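Local coordinates for glycosyl hydrolase, family 31/fibronectin type III domain protein (Clostridium perfringens, PDB 4UAP), which probably helps a family 31 glycoside hydrolase hold galacto-configured glycans, through a beta-sandwich carbohydrate-binding module that binds N-acetylgalactosamine and a calcium ion, at residues A[12-24]-A[32-44]. Sequence-based numbering, arbitrary orientation.
Sequences SSQLQSGMGLDKL and DDSSRMDLKWIFT. With CA (calcium ion), chain D; NGA (2-acetamido-2-deoxy-beta-D-galactopyranose), chain C.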
loop_
_atom_site.group_PDB
_atom_site.type_symbol
_atom_site.label_atom_id
_atom_site.label_comp_id
_atom_site.label_asym_id
_atom_site.label_seq_id
_atom_site.Cartn_x
_atom_site.Cartn_y
_atom_site.Cartn_z
ATOM N N SER A 12 2.402 9.162 -9.083
ATOM C CA SER A 12 1.954 10.185 -8.152
ATOM C C SER A 12 0.842 11.056 -8.742
ATOM O O SER A 12 0.150 11.770 -8.013
ATOM C CB SER A 12 3.146 11.049 -7.722
ATOM O OG SER A 12 3.752 11.674 -8.840
ATOM N N SER A 13 0.644 10.999 -10.057
ATOM C CA SER A 13 -0.410 11.826 -10.637
ATOM C C SER A 13 -1.793 11.270 -10.268
ATOM O O SER A 13 -2.805 11.924 -10.511
ATOM C CB SER A 13 -0.259 11.947 -12.164
ATOM O OG SER A 13 -0.644 10.760 -12.828
ATOM N N GLN A 14 -1.835 10.079 -9.664
ATOM C CA GLN A 14 -3.100 9.468 -9.223
ATOM C C GLN A 14 -3.519 9.896 -7.820
ATOM O O GLN A 14 -4.619 9.577 -7.371
ATOM C CB GLN A 14 -3.003 7.943 -9.232
ATOM C CG GLN A 14 -2.587 7.340 -10.543
ATOM C CD GLN A 14 -3.558 7.653 -11.641
ATOM O OE1 GLN A 14 -4.680 7.150 -11.656
ATOM N NE2 GLN A 14 -3.138 8.493 -12.571
ATOM N N LEU A 15 -2.638 10.605 -7.131
ATOM C CA LEU A 15 -2.756 10.760 -5.691
ATOM C C LEU A 15 -3.127 12.167 -5.293
ATOM O O LEU A 15 -2.827 13.129 -6.001
ATOM C CB LEU A 15 -1.441 10.370 -5.006
ATOM C CG LEU A 15 -0.948 8.965 -5.342
ATOM C CD1 LEU A 15 0.366 8.670 -4.598
ATOM C CD2 LEU A 15 -2.026 7.943 -5.020
ATOM N N GLN A 16 -3.772 12.275 -4.139
ATOM C CA GLN A 16 -4.190 13.563 -3.611
ATOM C C GLN A 16 -2.979 14.365 -3.163
ATOM O O GLN A 16 -2.058 13.825 -2.543
ATOM C CB GLN A 16 -5.161 13.376 -2.441
ATOM C CG GLN A 16 -5.611 14.680 -1.780
ATOM C CD GLN A 16 -6.360 15.587 -2.737
ATOM O OE1 GLN A 16 -6.992 15.123 -3.694
ATOM N NE2 GLN A 16 -6.289 16.889 -2.490
ATOM N N SER A 17 -2.989 15.660 -3.467
ATOM C CA SER A 17 -1.893 16.546 -3.082
ATOM C C SER A 17 -1.579 16.445 -1.590
ATOM O O SER A 17 -2.473 16.528 -0.755
ATOM C CB SER A 17 -2.243 17.994 -3.450
ATOM O OG SER A 17 -1.201 18.877 -3.075
ATOM N N GLY A 18 -0.307 16.273 -1.245
ATOM C CA GLY A 18 0.072 16.196 0.155
ATOM C C GLY A 18 -0.126 14.822 0.772
ATOM O O GLY A 18 0.210 14.603 1.933
ATOM N N MET A 19 -0.660 13.897 -0.019
ATOM C CA MET A 19 -0.974 12.544 0.432
ATOM C C MET A 19 -0.366 11.539 -0.542
ATOM O O MET A 19 -1.033 10.612 -1.000
ATOM C CB MET A 19 -2.500 12.355 0.545
ATOM C CG MET A 19 -3.201 13.475 1.337
ATOM S SD MET A 19 -4.985 13.230 1.629
ATOM C CE MET A 19 -4.933 11.980 2.891
ATOM N N GLY A 20 0.914 11.732 -0.861
ATOM C CA GLY A 20 1.576 10.929 -1.874
ATOM C C GLY A 20 2.271 9.681 -1.349
ATOM O O GLY A 20 2.058 9.269 -0.212
ATOM N N LEU A 21 3.110 9.091 -2.196
ATOM C CA LEU A 21 3.780 7.821 -1.907
ATOM C C LEU A 21 4.594 7.842 -0.618
ATOM O O LEU A 21 4.715 6.831 0.059
ATOM C CB LEU A 21 4.696 7.443 -3.082
ATOM C CG LEU A 21 3.975 7.146 -4.402
ATOM C CD1 LEU A 21 4.969 6.975 -5.557
ATOM C CD2 LEU A 21 3.114 5.919 -4.252
ATOM N N ASP A 22 5.162 8.999 -0.297
ATOM C CA ASP A 22 5.990 9.158 0.889
ATOM C C ASP A 22 5.229 8.830 2.168
ATOM O O ASP A 22 5.823 8.385 3.155
ATOM C CB ASP A 22 6.544 10.585 0.954
ATOM C CG ASP A 22 5.441 11.635 0.981
ATOM O OD1 ASP A 22 4.730 11.783 -0.037
ATOM O OD2 ASP A 22 5.281 12.313 2.019
ATOM N N LYS A 23 3.912 9.022 2.143
ATOM C CA LYS A 23 3.079 8.754 3.324
ATOM C C LYS A 23 2.914 7.254 3.590
ATOM O O LYS A 23 2.378 6.855 4.622
ATOM C CB LYS A 23 1.705 9.423 3.168
ATOM C CG LYS A 23 1.756 10.963 3.157
ATOM C CD LYS A 23 2.313 11.495 4.481
ATOM C CE LYS A 23 2.412 13.027 4.500
ATOM N NZ LYS A 23 1.100 13.679 4.774
ATOM N N LEU A 24 3.360 6.421 2.655
ATOM C CA LEU A 24 3.338 4.975 2.875
ATOM C C LEU A 24 4.480 4.544 3.786
ATOM O O LEU A 24 4.414 3.490 4.415
ATOM C CB LEU A 24 3.435 4.206 1.548
ATOM C CG LEU A 24 2.280 4.339 0.555
ATOM C CD1 LEU A 24 2.649 3.683 -0.798
ATOM C CD2 LEU A 24 0.990 3.736 1.131
ATOM N N ASP A 32 -5.385 8.990 10.472
ATOM C CA ASP A 32 -5.532 10.439 10.304
ATOM C C ASP A 32 -5.212 10.850 8.873
ATOM O O ASP A 32 -4.370 10.218 8.240
ATOM C CB ASP A 32 -4.609 11.181 11.273
ATOM C CG ASP A 32 -4.943 10.900 12.739
ATOM O OD1 ASP A 32 -6.113 11.092 13.136
ATOM O OD2 ASP A 32 -4.035 10.482 13.494
ATOM N N ASP A 33 -5.860 11.904 8.369
ATOM C CA ASP A 33 -5.571 12.407 7.019
ATOM C C ASP A 33 -4.082 12.662 6.827
ATOM O O ASP A 33 -3.536 12.444 5.739
ATOM C CB ASP A 33 -6.326 13.709 6.724
ATOM C CG ASP A 33 -7.822 13.506 6.542
ATOM O OD1 ASP A 33 -8.270 12.348 6.387
ATOM O OD2 ASP A 33 -8.553 14.523 6.533
ATOM N N SER A 34 -3.429 13.139 7.886
ATOM C CA SER A 34 -2.025 13.520 7.803
ATOM C C SER A 34 -1.066 12.319 7.704
ATOM O O SER A 34 0.117 12.492 7.397
ATOM C CB SER A 34 -1.655 14.383 9.011
ATOM O OG SER A 34 -1.854 13.662 10.214
ATOM N N SER A 35 -1.573 11.113 7.955
ATOM C CA SER A 35 -0.750 9.891 7.884
ATOM C C SER A 35 -0.787 9.182 6.527
ATOM O O SER A 35 0.122 8.415 6.195
ATOM C CB SER A 35 -1.196 8.879 8.952
ATOM O OG SER A 35 -1.146 9.421 10.263
ATOM N N ARG A 36 -1.839 9.424 5.751
ATOM C CA ARG A 36 -2.206 8.516 4.664
ATOM C C ARG A 36 -1.713 8.891 3.273
ATOM O O ARG A 36 -1.488 10.066 2.976
ATOM C CB ARG A 36 -3.736 8.389 4.588
ATOM C CG ARG A 36 -4.428 7.941 5.864
ATOM C CD ARG A 36 -5.850 7.485 5.548
ATOM N NE ARG A 36 -6.527 8.445 4.675
ATOM C CZ ARG A 36 -7.281 9.457 5.098
ATOM N NH1 ARG A 36 -7.492 9.655 6.401
ATOM N NH2 ARG A 36 -7.832 10.271 4.209
ATOM N N MET A 37 -1.567 7.865 2.432
ATOM C CA MET A 37 -1.567 8.001 0.978
ATOM C C MET A 37 -2.999 7.782 0.487
ATOM O O MET A 37 -3.609 6.752 0.793
ATOM C CB MET A 37 -0.622 6.982 0.320
ATOM C CG MET A 37 -0.505 7.103 -1.220
ATOM S SD MET A 37 -0.218 5.544 -2.116
ATOM C CE MET A 37 -1.887 4.920 -2.064
ATOM N N ASP A 38 -3.530 8.748 -0.262
ATOM C CA ASP A 38 -4.884 8.681 -0.803
ATOM C C ASP A 38 -4.866 8.903 -2.317
ATOM O O ASP A 38 -4.138 9.762 -2.813
ATOM C CB ASP A 38 -5.792 9.751 -0.172
ATOM C CG ASP A 38 -6.371 9.351 1.197
ATOM O OD1 ASP A 38 -5.826 8.470 1.903
ATOM O OD2 ASP A 38 -7.396 9.957 1.567
ATOM N N LEU A 39 -5.685 8.152 -3.041
ATOM C CA LEU A 39 -6.026 8.501 -4.413
ATOM C C LEU A 39 -6.675 9.887 -4.400
ATOM O O LEU A 39 -7.235 10.289 -3.376
ATOM C CB LEU A 39 -6.973 7.459 -5.005
ATOM C CG LEU A 39 -6.465 6.716 -6.237
ATOM C CD1 LEU A 39 -5.156 6.004 -5.932
ATOM C CD2 LEU A 39 -7.529 5.742 -6.752
ATOM N N LYS A 40 -6.610 10.612 -5.516
ATOM C CA LYS A 40 -7.168 11.968 -5.575
ATOM C C LYS A 40 -8.585 12.055 -5.006
ATOM O O LYS A 40 -9.468 11.272 -5.375
ATOM C CB LYS A 40 -7.185 12.488 -7.017
ATOM C CG LYS A 40 -5.837 12.935 -7.561
ATOM C CD LYS A 40 -6.000 13.527 -8.963
ATOM C CE LYS A 40 -4.650 13.891 -9.569
ATOM N NZ LYS A 40 -3.771 14.606 -8.603
ATOM N N TRP A 41 -8.799 13.008 -4.106
ATOM C CA TRP A 41 -10.141 13.228 -3.565
ATOM C C TRP A 41 -11.082 13.779 -4.628
ATOM O O TRP A 41 -10.661 14.512 -5.524
ATOM C CB TRP A 41 -10.102 14.185 -2.374
ATOM C CG TRP A 41 -9.444 13.620 -1.154
ATOM C CD1 TRP A 41 -8.680 12.482 -1.075
ATOM C CD2 TRP A 41 -9.481 14.174 0.162
ATOM N NE1 TRP A 41 -8.250 12.298 0.218
ATOM C CE2 TRP A 41 -8.726 13.321 0.996
ATOM C CE3 TRP A 41 -10.099 15.304 0.723
ATOM C CZ2 TRP A 41 -8.563 13.566 2.364
ATOM C CZ3 TRP A 41 -9.934 15.547 2.083
ATOM C CH2 TRP A 41 -9.171 14.680 2.888
ATOM N N ILE A 42 -12.350 13.402 -4.530
ATOM C CA ILE A 42 -13.382 13.910 -5.414
ATOM C C ILE A 42 -14.073 15.110 -4.774
ATOM O O ILE A 42 -14.716 14.965 -3.739
ATOM C CB ILE A 42 -14.443 12.841 -5.723
ATOM C CG1 ILE A 42 -13.785 11.545 -6.198
ATOM C CG2 ILE A 42 -15.437 13.370 -6.750
ATOM C CD1 ILE A 42 -12.869 11.735 -7.342
ATOM N N PHE A 43 -13.948 16.280 -5.397
ATOM C CA PHE A 43 -14.453 17.527 -4.821
ATOM C C PHE A 43 -15.732 18.028 -5.476
ATOM O O PHE A 43 -16.483 18.785 -4.867
ATOM C CB PHE A 43 -13.396 18.627 -4.924
ATOM C CG PHE A 43 -12.197 18.407 -4.043
ATOM C CD1 PHE A 43 -12.225 18.780 -2.717
ATOM C CD2 PHE A 43 -11.036 17.838 -4.554
ATOM C CE1 PHE A 43 -11.126 18.588 -1.902
ATOM C CE2 PHE A 43 -9.938 17.645 -3.748
ATOM C CZ PHE A 43 -9.976 18.018 -2.422
ATOM N N THR A 44 -15.951 17.643 -6.733
ATOM C CA THR A 44 -17.146 18.063 -7.460
ATOM C C THR A 44 -17.752 16.887 -8.194
ATOM O O THR A 44 -17.074 15.895 -8.479
ATOM C CB THR A 44 -16.864 19.186 -8.486
ATOM O OG1 THR A 44 -16.040 18.673 -9.544
ATOM C CG2 THR A 44 -16.174 20.366 -7.817
HETATM CA CA CA D . 1.861 6.914 6.839
HETATM C C1 NGA C . -14.117 11.812 1.458
HETATM C C2 NGA C . -13.312 11.457 2.705
HETATM C C3 NGA C . -11.839 11.694 2.444
HETATM C C4 NGA C . -11.442 10.956 1.171
HETATM C C5 NGA C . -12.253 11.526 0.007
HETATM C C6 NGA C . -12.007 10.894 -1.357
HETATM C C7 NGA C . -14.148 11.685 5.014
HETATM C C8 NGA C . -14.532 12.647 6.101
HETATM N N2 NGA C . -13.748 12.240 3.863
HETATM O O1 NGA C . -15.389 11.223 1.585
HETATM O O3 NGA C . -11.130 11.251 3.576
HETATM O O4 NGA C . -11.730 9.584 1.339
HETATM O O5 NGA C . -13.610 11.300 0.249
HETATM O O6 NGA C . -12.919 11.436 -2.307
HETATM O O7 NGA C . -14.212 10.463 5.213
HETATM O O HOH W 1 -8.260 15.755 -6.044
HETATM O O HOH W 2 -1.377 12.477 4.224
#
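With CG anti to the backbone N (chi1 178°) and a bend at chi2, Gln-16 reaches across to the indole face of Trp-41 away from the sugar. Its CG lies over that face, a CH-pi contact 4.0 Å from the centroid of the five-membered ring. Its OE1 accepts a hydrogen bond from Trp-41 N at 2.8 Å and another from a water that bridges to Trp-41 O. C4 of the N-acetylgalactosamine lies over the opposite face, offset toward the rim. A bend at chi3 (75°) turns Met-19 CE to the Asp-38 carboxylate, while SD lies obliquely to the indole, 3.7 Å from Trp-41 CZ2. Arg-36 grips this carboxylate side-on, NE to OD1 and NH2 to OD2. Trp-41 NE1 donates to the anti lone pair of OD2. Asp-33 forms a second salt bridge to Arg-36. Leu-15 and Leu-39 form a single bridge, flanked by Gln-16 N to Asp-38 O (2.9 Å) and Lys-40 N to Gln-14 O; Asp-38 N to Met-19 O adds another backbone bond. Lys-23 NZ donates to Ser-34 O (3.0 Å) and Gly-18 O. Lys-23 O and Ser-35 O bind calcium, with Asp-26, Thr-28, Asn-143 and Glu-144 completing the site. The indole that carries the sugar is thus backed by Gln-16 and Met-19, and its N-H is tied to a carboxylate that probably also helps fix the pocket arginine.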